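Local coordinates for ABC transporter substrate binding protein (Ribose) (Agrobacterium vitis S4, PDB 4WT7) that probably serves as the periplasmic solute-binding component of a sugar ABC transporter, and holds D-allitol between its two domains in this crystal, at residues 51-56 / 278-283; 76-81 / 103-108. All coordinates share one frame; numbering follows the deposited sequence. Where two conformers were deposited one is given.

Contact 1: 51-56 / 278-283; sequences YNAQIA and LGRQAI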
loop_
_atom_site.group_PDB
_atom_site.type_symbol
_atom_site.label_atom_id
_atom_site.label_comp_id
_atom_site.label_asym_id
_atom_site.label_seq_id
_atom_site.Cartn_x
_atom_site.Cartn_y
_atom_site.Cartn_z
ATOM N N TYR A 51 1.648 -11.454 -0.869
ATOM C CA TYR A 51 2.686 -12.464 -0.818
ATOM C C TYR A 51 2.104 -13.866 -0.857
ATOM O O TYR A 51 2.434 -14.644 -1.758
ATOM C CB TYR A 51 3.552 -12.236 0.423
ATOM C CG TYR A 51 4.789 -13.123 0.599
ATOM C CD1 TYR A 51 5.863 -13.057 -0.291
ATOM C CD2 TYR A 51 4.894 -13.979 1.694
ATOM C CE1 TYR A 51 6.991 -13.833 -0.112
ATOM C CE2 TYR A 51 6.008 -14.765 1.889
ATOM C CZ TYR A 51 7.063 -14.677 0.982
ATOM O OH TYR A 51 8.185 -15.436 1.173
ATOM N N ASN A 52 1.225 -14.215 0.081
ATOM C CA ASN A 52 0.639 -15.565 0.067
ATOM C C ASN A 52 -0.088 -15.954 -1.240
ATOM O O ASN A 52 0.021 -17.096 -1.723
ATOM C CB ASN A 52 -0.290 -15.760 1.278
ATOM C CG ASN A 52 0.495 -15.932 2.561
ATOM O OD1 ASN A 52 1.699 -16.136 2.521
ATOM N ND2 ASN A 52 -0.184 -15.851 3.705
ATOM N N ALA A 53 -0.813 -15.006 -1.814
ATOM C CA ALA A 53 -1.596 -15.281 -3.006
ATOM C C ALA A 53 -0.694 -15.516 -4.204
ATOM O O ALA A 53 -1.084 -16.197 -5.139
ATOM C CB ALA A 53 -2.544 -14.127 -3.291
ATOM N N GLN A 54 0.495 -14.923 -4.209
ATOM C CA GLN A 54 1.440 -15.195 -5.293
ATOM C C GLN A 54 1.948 -16.642 -5.161
ATOM O O GLN A 54 1.987 -17.409 -6.124
ATOM C CB GLN A 54 2.649 -14.258 -5.209
ATOM C CG GLN A 54 2.461 -12.890 -5.736
ATOM C CD GLN A 54 3.678 -12.025 -5.470
ATOM O OE1 GLN A 54 4.622 -12.015 -6.255
ATOM N NE2 GLN A 54 3.672 -11.311 -4.336
ATOM N N ILE A 55 2.322 -17.004 -3.950
ATOM C CA ILE A 55 2.862 -18.318 -3.698
ATOM C C ILE A 55 1.801 -19.343 -4.090
ATOM O O ILE A 55 2.073 -20.278 -4.838
ATOM C CB ILE A 55 3.227 -18.430 -2.222
ATOM C CG1 ILE A 55 4.462 -17.571 -1.935
ATOM C CG2 ILE A 55 3.422 -19.873 -1.817
ATOM C CD1 ILE A 55 4.829 -17.453 -0.453
ATOM N N ALA A 56 0.582 -19.135 -3.593
ATOM C CA ALA A 56 -0.542 -20.007 -3.898
ATOM C C ALA A 56 -0.704 -20.144 -5.399
ATOM O O ALA A 56 -0.847 -21.250 -5.907
ATOM C CB ALA A 56 -1.830 -19.453 -3.276
ATOM N N LEU A 278 -4.201 -8.663 -6.510
ATOM C CA LEU A 278 -2.959 -8.149 -7.070
ATOM C C LEU A 278 -1.901 -9.237 -7.191
ATOM O O LEU A 278 -1.226 -9.337 -8.207
ATOM C CB LEU A 278 -2.415 -6.997 -6.222
ATOM C CG LEU A 278 -3.127 -5.694 -6.544
ATOM C CD1 LEU A 278 -3.073 -4.750 -5.336
ATOM C CD2 LEU A 278 -2.533 -5.061 -7.796
ATOM N N GLY A 279 -1.730 -10.028 -6.144
ATOM C CA GLY A 279 -0.769 -11.120 -6.180
ATOM C C GLY A 279 -1.076 -12.152 -7.259
ATOM O O GLY A 279 -0.183 -12.589 -7.995
ATOM N N ARG A 280 -2.335 -12.554 -7.370
ATOM C CA ARG A 280 -2.719 -13.484 -8.441
ATOM C C ARG A 280 -2.510 -12.893 -9.812
ATOM O O ARG A 280 -2.020 -13.558 -10.713
ATOM C CB ARG A 280 -4.177 -13.951 -8.280
ATOM C CG ARG A 280 -4.307 -15.074 -7.290
ATOM C CD ARG A 280 -5.717 -15.683 -7.300
ATOM N NE ARG A 280 -6.723 -14.729 -6.851
ATOM C CZ ARG A 280 -6.965 -14.413 -5.573
ATOM N NH1 ARG A 280 -6.264 -14.962 -4.586
ATOM N NH2 ARG A 280 -7.920 -13.528 -5.284
ATOM N N GLN A 281 -2.845 -11.628 -9.973
ATOM C CA GLN A 281 -2.603 -10.988 -11.245
ATOM C C GLN A 281 -1.140 -11.036 -11.636
ATOM O O GLN A 281 -0.794 -11.366 -12.790
ATOM C CB GLN A 281 -3.045 -9.544 -11.213
ATOM C CG GLN A 281 -3.287 -9.041 -12.610
ATOM C CD GLN A 281 -3.531 -7.566 -12.639
ATOM O OE1 GLN A 281 -4.598 -7.118 -13.066
ATOM N NE2 GLN A 281 -2.533 -6.784 -12.202
ATOM N N ALA A 282 -0.271 -10.706 -10.682
ATOM C CA ALA A 282 1.164 -10.694 -10.980
ATOM C C ALA A 282 1.571 -12.058 -11.566
ATOM O O ALA A 282 2.207 -12.116 -12.609
ATOM C CB ALA A 282 1.990 -10.370 -9.739
ATOM N N ILE A 283 1.177 -13.144 -10.895
ATOM C CA ILE A 283 1.541 -14.483 -11.344
ATOM C C ILE A 283 0.847 -14.878 -12.662
ATOM O O ILE A 283 1.453 -15.526 -13.535
ATOM C CB ILE A 283 1.273 -15.537 -10.270
ATOM C CG1 ILE A 283 1.954 -15.145 -8.961
ATOM C CG2 ILE A 283 1.835 -16.849 -10.703
ATOM C CD1 ILE A 283 3.423 -14.712 -9.135
HETATM O O HOH W 1 -3.697 -16.970 -4.998
#
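Helices 45-60 and 275-290 pack side by side on one face of the parallel sheet of a periplasmic binding protein lobe, and Gly279 lies where segments 51-56 and 278-283 have their nearest CA atoms. The segments' axes approach to 7.4 Å and cross at -38°. Gln54 CA and Gly279 CA are 4.7 Å apart. Such closeness fits the lack of a side chain at Gly279. Gln54 lays its aliphatic part over this spot, and its CG is 3.5 Å from Gly279 O. One turn on, Ile283 crosses the Gln54 side chain at about a right angle. Ile283 CG1 lies 3.6 Å from Gln54 O, and its CD1 reaches CB and CG of Gln54. CG1 is turned beside the backbone N of Ile283 (chi1 -53°), which points this branch at helix 45-60. At the partly exposed margin, Arg280 NH1 is 4.0 Å from Ala53 CB. A water links the two helices there: it donates to Ala53 O at 2.7 Å and accepts from Arg280 NH1 at 3.3 Å, in the guanidinium plane. Arg280 NH2 forms a salt bridge with Glu277. Gln54 NE2 is hydrogen-bonded to Ala50 O in its own helix. Beneath the pair lies the sheet: Gln54 rests on Ile37 of strand 34-39, and both Gln54 and Ile283 touch Val93 of strand 91-95.

Contact 2: 76-81 / 103-108; sequences KLVAQL and DPWLKR
Val78 and Trp105 make the closest contact between segments 76-81 and 103-108. Both methyls of Val78 meet the pyrrole side of the indole. CG1 is 3.3 Å from Trp105 NE1 and 3.6 Å from Trp105 CE2. CG2 is 3.7 Å from Trp105 CD1. CG1 sits 3.2 Å above the ring plane but is offset toward the rim. The second contact is at the root of the same side chain: Leu81 CD1 is 4.1 Å from Trp105 CB.

The torsions of Trp105 set up this approach. Its CG is beside the backbone N and anti to the carbonyl carbon (chi1 -59°), and chi2 of 109° sets the indole plane roughly square to the line between the two segments, with the side near NE1 turned to Val78. Pro104 CB lies on the other side of the ring plane, 4.2 Å from it. Trp105 CZ3 lies 4.0 Å above one face of the Arg108 guanidinium. Further out, Trp105 touches Gln82, Val78 touches Val101, and Leu81 packs on Ile102 and on Gln94 of strand 91-95.

Helix 74-87 leads from strand 64-69 to strand 91-95, and helix 99-111 from there to strand 116-119, so the contact joins the helices of two successive beta-alpha-beta units. No hydrogen bond or salt bridge joins the two segments. Their cohesion here is therefore van der Waals and hydrophobic, and it rests on the Val78 methyls against the five-membered ring and on Leu81 against Trp105 CB.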
loop_
_atom_site.group_PDB
_atom_site.type_symbol
_atom_site.label_atom_id
_atom_site.label_comp_id
_atom_site.label_asym_id
_atom_site.label_seq_id
_atom_site.Cartn_x
_atom_site.Cartn_y
_atom_site.Cartn_z
ATOM N N LYS A 76 18.389 -7.303 4.132
ATOM C CA LYS A 76 17.898 -8.640 3.789
ATOM C C LYS A 76 17.213 -8.612 2.410
ATOM O O LYS A 76 17.290 -9.571 1.647
ATOM C CB LYS A 76 16.936 -9.163 4.846
ATOM C CG LYS A 76 17.612 -9.426 6.207
ATOM C CD LYS A 76 16.624 -9.724 7.371
ATOM C CE LYS A 76 16.181 -11.206 7.479
ATOM N NZ LYS A 76 15.113 -11.650 6.440
ATOM N N LEU A 77 16.597 -7.493 2.064
ATOM C CA LEU A 77 15.873 -7.421 0.809
ATOM C C LEU A 77 16.875 -7.495 -0.351
ATOM O O LEU A 77 16.688 -8.250 -1.327
ATOM C CB LEU A 77 15.091 -6.129 0.752
ATOM C CG LEU A 77 14.280 -5.862 -0.520
ATOM C CD1 LEU A 77 13.441 -7.061 -0.900
ATOM C CD2 LEU A 77 13.429 -4.653 -0.222
ATOM N N VAL A 78 17.928 -6.698 -0.243
ATOM C CA VAL A 78 18.982 -6.732 -1.248
ATOM C C VAL A 78 19.608 -8.128 -1.295
ATOM O O VAL A 78 19.826 -8.682 -2.376
ATOM C CB VAL A 78 20.029 -5.620 -0.980
ATOM C CG1 VAL A 78 21.291 -5.834 -1.788
ATOM C CG2 VAL A 78 19.418 -4.290 -1.271
ATOM N N ALA A 79 19.873 -8.710 -0.123
ATOM C CA ALA A 79 20.624 -9.947 -0.084
ATOM C C ALA A 79 19.810 -11.080 -0.669
ATOM O O ALA A 79 20.365 -11.964 -1.314
ATOM C CB ALA A 79 21.069 -10.275 1.326
ATOM N N GLN A 80 18.500 -11.080 -0.432
ATOM C CA GLN A 80 17.648 -12.132 -0.996
ATOM C C GLN A 80 17.430 -11.977 -2.504
ATOM O O GLN A 80 17.307 -12.975 -3.233
ATOM C CB GLN A 80 16.329 -12.239 -0.226
ATOM C CG GLN A 80 15.309 -11.080 -0.466
ATOM C CD GLN A 80 14.152 -11.133 0.513
ATOM O OE1 GLN A 80 14.332 -11.570 1.625
ATOM N NE2 GLN A 80 12.967 -10.681 0.099
ATOM N N LEU A 81 17.370 -10.753 -3.005
ATOM C CA LEU A 81 17.325 -10.582 -4.466
ATOM C C LEU A 81 18.596 -11.072 -5.136
ATOM O O LEU A 81 18.548 -11.643 -6.236
ATOM C CB LEU A 81 17.046 -9.142 -4.847
ATOM C CG LEU A 81 15.618 -8.706 -4.528
ATOM C CD1 LEU A 81 15.539 -7.202 -4.433
ATOM C CD2 LEU A 81 14.685 -9.245 -5.599
ATOM N N ASP A 103 15.872 -0.925 -6.902
ATOM C CA ASP A 103 16.032 -0.729 -8.345
ATOM C C ASP A 103 17.355 -1.276 -8.906
ATOM O O ASP A 103 17.380 -1.875 -9.987
ATOM C CB ASP A 103 15.848 0.736 -8.695
ATOM C CG ASP A 103 14.859 0.950 -9.814
ATOM O OD1 ASP A 103 14.183 -0.012 -10.232
ATOM O OD2 ASP A 103 14.745 2.112 -10.257
ATOM N N PRO A 104 18.475 -1.059 -8.200
ATOM C CA PRO A 104 19.708 -1.618 -8.783
ATOM C C PRO A 104 19.659 -3.137 -8.948
ATOM O O PRO A 104 20.304 -3.732 -9.846
ATOM C CB PRO A 104 20.780 -1.228 -7.756
ATOM C CG PRO A 104 20.268 0.124 -7.207
ATOM C CD PRO A 104 18.748 -0.068 -7.136
ATOM N N TRP A 105 18.868 -3.781 -8.096
ATOM C CA TRP A 105 18.850 -5.228 -8.110
ATOM C C TRP A 105 17.856 -5.740 -9.115
ATOM O O TRP A 105 18.084 -6.769 -9.740
ATOM C CB TRP A 105 18.631 -5.760 -6.697
ATOM C CG TRP A 105 19.734 -5.226 -5.906
ATOM C CD1 TRP A 105 19.680 -4.258 -4.945
ATOM C CD2 TRP A 105 21.117 -5.534 -6.096
ATOM N NE1 TRP A 105 20.954 -3.989 -4.480
ATOM C CE2 TRP A 105 21.850 -4.751 -5.185
ATOM C CE3 TRP A 105 21.798 -6.398 -6.951
ATOM C CZ2 TRP A 105 23.241 -4.827 -5.088
ATOM C CZ3 TRP A 105 23.176 -6.468 -6.859
ATOM C CH2 TRP A 105 23.886 -5.671 -5.936
ATOM N N LEU A 106 16.764 -5.024 -9.282
ATOM C CA LEU A 106 15.835 -5.359 -10.339
ATOM C C LEU A 106 16.579 -5.186 -11.694
ATOM O O LEU A 106 16.409 -5.992 -12.623
ATOM C CB LEU A 106 14.644 -4.428 -10.296
ATOM C CG LEU A 106 13.813 -4.397 -9.000
ATOM C CD1 LEU A 106 12.592 -3.519 -9.205
ATOM C CD2 LEU A 106 13.433 -5.755 -8.532
ATOM N N LYS A 107 17.399 -4.147 -11.802
ATOM C CA LYS A 107 18.169 -3.947 -13.045
ATOM C C LYS A 107 19.146 -5.125 -13.283
ATOM O O LYS A 107 19.203 -5.696 -14.380
ATOM C CB LYS A 107 18.936 -2.607 -13.028
ATOM C CG LYS A 107 19.790 -2.355 -14.303
ATOM C CD LYS A 107 20.569 -1.020 -14.208
ATOM C CE LYS A 107 21.075 -0.563 -15.603
ATOM N NZ LYS A 107 21.930 -1.641 -16.199
ATOM N N ARG A 108 19.876 -5.494 -12.239
ATOM C CA ARG A 108 20.820 -6.580 -12.300
ATOM C C ARG A 108 20.123 -7.858 -12.752
ATOM O O ARG A 108 20.643 -8.609 -13.546
ATOM C CB ARG A 108 21.463 -6.750 -10.908
ATOM C CG ARG A 108 22.435 -7.879 -10.785
ATOM C CD ARG A 108 23.693 -7.661 -11.646
ATOM N NE ARG A 108 24.559 -6.586 -11.137
ATOM C CZ ARG A 108 25.477 -6.749 -10.180
ATOM N NH1 ARG A 108 25.676 -7.938 -9.613
ATOM N NH2 ARG A 108 26.214 -5.723 -9.798
#

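Both contacts pair helices of the same lobe, but on opposite faces of its parallel sheet, and they do not touch: their nearest atoms are about 7 Å apart. They share no helix; strand 91-95 lies between them and is touched from both. Contact 1 is the more buried and joins elements distant in sequence, bringing a late helix back beside the first. Contact 2 is partly buried, farther from the chain centre, and joins consecutive helices nested inside that loop. Contact 1 brings backbones close at a glycine and adds a water bridge at its margin. Contact 2 keeps its backbones farther apart and fills the wider space with an indole ring set between them.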